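Local atomic coordinates of soluble lytic transglycosylase B3 (Pseudomonas aeruginosa, PDB entry 5ANZ), a protein that probably cleaves the glycan strands of peptidoglycan as a lytic transglycosylase in cell-wall turnover, and binds a calcium ion. Residues R310-L315 and G347-A352. Numbering follows the deposited sequence.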
# COMPACT_ATOMS: atom_id res chain seq x y z
N ARG A 310 -3.35 7.31 22.52
CA ARG A 310 -4.44 6.64 23.22
C ARG A 310 -4.82 5.31 22.57
O ARG A 310 -5.63 4.57 23.12
CB ARG A 310 -5.67 7.54 23.30
CG ARG A 310 -5.44 8.84 24.04
CD ARG A 310 -6.75 9.59 24.21
NE ARG A 310 -6.53 10.91 24.80
CZ ARG A 310 -6.48 11.14 26.11
NH1 ARG A 310 -6.65 10.14 26.96
NH2 ARG A 310 -6.26 12.37 26.56
N GLY A 311 -4.24 5.02 21.42
CA GLY A 311 -4.58 3.82 20.67
C GLY A 311 -3.54 2.73 20.82
O GLY A 311 -2.60 2.86 21.60
N PRO A 312 -3.69 1.66 20.07
CA PRO A 312 -2.74 0.55 20.14
C PRO A 312 -1.38 0.91 19.53
O PRO A 312 -1.29 1.82 18.69
CB PRO A 312 -3.44 -0.56 19.35
CG PRO A 312 -4.28 0.18 18.35
CD PRO A 312 -4.78 1.40 19.10
N ALA A 313 -0.34 0.22 19.99
CA ALA A 313 1.02 0.47 19.53
C ALA A 313 1.62 -0.82 18.98
O ALA A 313 1.34 -1.91 19.49
CB ALA A 313 1.88 1.02 20.65
N PHE A 314 2.42 -0.69 17.92
CA PHE A 314 3.06 -1.84 17.30
C PHE A 314 4.54 -1.59 17.11
O PHE A 314 4.92 -0.46 16.81
CB PHE A 314 2.42 -2.13 15.93
CG PHE A 314 0.96 -2.43 16.00
CD1 PHE A 314 0.02 -1.41 15.98
CD2 PHE A 314 0.51 -3.73 16.09
CE1 PHE A 314 -1.34 -1.69 16.05
CE2 PHE A 314 -0.85 -4.02 16.17
CZ PHE A 314 -1.77 -2.99 16.14
N LEU A 315 5.37 -2.61 17.28
CA LEU A 315 6.74 -2.52 16.78
C LEU A 315 6.73 -3.18 15.42
O LEU A 315 6.23 -4.29 15.29
CB LEU A 315 7.74 -3.22 17.69
CG LEU A 315 8.04 -2.44 18.97
CD1 LEU A 315 9.03 -3.20 19.83
CD2 LEU A 315 8.59 -1.07 18.60
N GLY A 347 -4.10 -11.85 14.72
CA GLY A 347 -4.55 -10.68 13.99
C GLY A 347 -5.52 -9.76 14.70
O GLY A 347 -6.09 -8.85 14.11
N ARG A 348 -5.74 -9.97 15.97
CA ARG A 348 -6.63 -9.00 16.57
C ARG A 348 -5.88 -8.25 17.65
O ARG A 348 -4.79 -8.64 18.08
CB ARG A 348 -7.91 -9.68 17.03
CG ARG A 348 -8.23 -9.68 18.47
CD ARG A 348 -9.31 -10.73 18.65
NE ARG A 348 -8.96 -12.02 18.05
CZ ARG A 348 -7.74 -12.56 18.02
NH1 ARG A 348 -6.70 -11.93 18.57
NH2 ARG A 348 -7.56 -13.73 17.44
N ILE A 349 -6.44 -7.11 18.00
CA ILE A 349 -5.70 -6.07 18.68
C ILE A 349 -6.18 -5.93 20.11
O ILE A 349 -7.38 -5.79 20.36
CB ILE A 349 -5.86 -4.75 17.91
CG1 ILE A 349 -5.37 -4.96 16.47
CG2 ILE A 349 -5.12 -3.62 18.60
CD1 ILE A 349 -5.71 -3.81 15.54
N VAL A 350 -5.24 -5.99 21.06
CA VAL A 350 -5.55 -5.91 22.49
C VAL A 350 -5.89 -4.49 22.95
O VAL A 350 -6.83 -4.28 23.70
CB VAL A 350 -4.37 -6.44 23.33
CG1 VAL A 350 -4.63 -6.27 24.81
CG2 VAL A 350 -4.09 -7.90 22.99
N GLY A 351 -5.10 -3.51 22.52
CA GLY A 351 -5.34 -2.15 22.94
C GLY A 351 -6.57 -1.58 22.27
O GLY A 351 -6.78 -1.77 21.07
N ALA A 352 -7.39 -0.87 23.02
CA ALA A 352 -8.63 -0.32 22.47
C ALA A 352 -8.37 0.86 21.55
O ALA A 352 -7.40 1.60 21.74
CB ALA A 352 -9.59 0.08 23.61
O HOH W 1 -5.52 1.75 23.53
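Ile349 brings two branches to 310-315, one onto Pro312 and one onto Phe314. Its CG2 methyl meets the proline ring at CB, 3.6 Å away, with Pro312 CG slightly farther off, and the two side chains cross obliquely. The other branch goes to the phenylalanine: Ile349 CD1 lies 4.1 Å from Phe314 CZ, at the ring edge and near the ring plane, and CG1 is equally close to CZ. This is an edge contact with the far end of the ring, the side chains crossing at about a right angle. The first torsion of Ile349 explains the division of labour: CG1 sits anti to the carbonyl carbon (chi1 -57°), which leaves CG2 anti to the backbone N. Leu338 of helix 330-343 also touches Ile349, and Leu334 of that helix touches Phe314. Val350 N donates a hydrogen bond to Glu256 OE1 and Gly351 N to OE2; Glu256 belongs to strand 254-258 and is also touched by the side chains of Pro312, Phe314 and Ile349. Gly351 comes nearest Pro312 through its carbonyl oxygen, 3.9 Å from Pro312 CB, the two CA atoms being 4.7 Å apart. At Ala352 the contact becomes polar and water-mediated. One water donates to Arg310 O at 2.9 Å and to Ala352 O at 2.6 Å, bridging two carbonyl oxygens that could not bond each other directly. Ala352 O also lies 3.7 Å from Pro312 CD. The arrangement packs the loop between helices 330-343 and 362-374 against an antiparallel sheet: the irregular segment lies against Pro312 and Phe314, in and just ahead of strand 313-316, which pairs with 254-258 and 300-304 in the transglycosylase SLT domain, away from the calcium site.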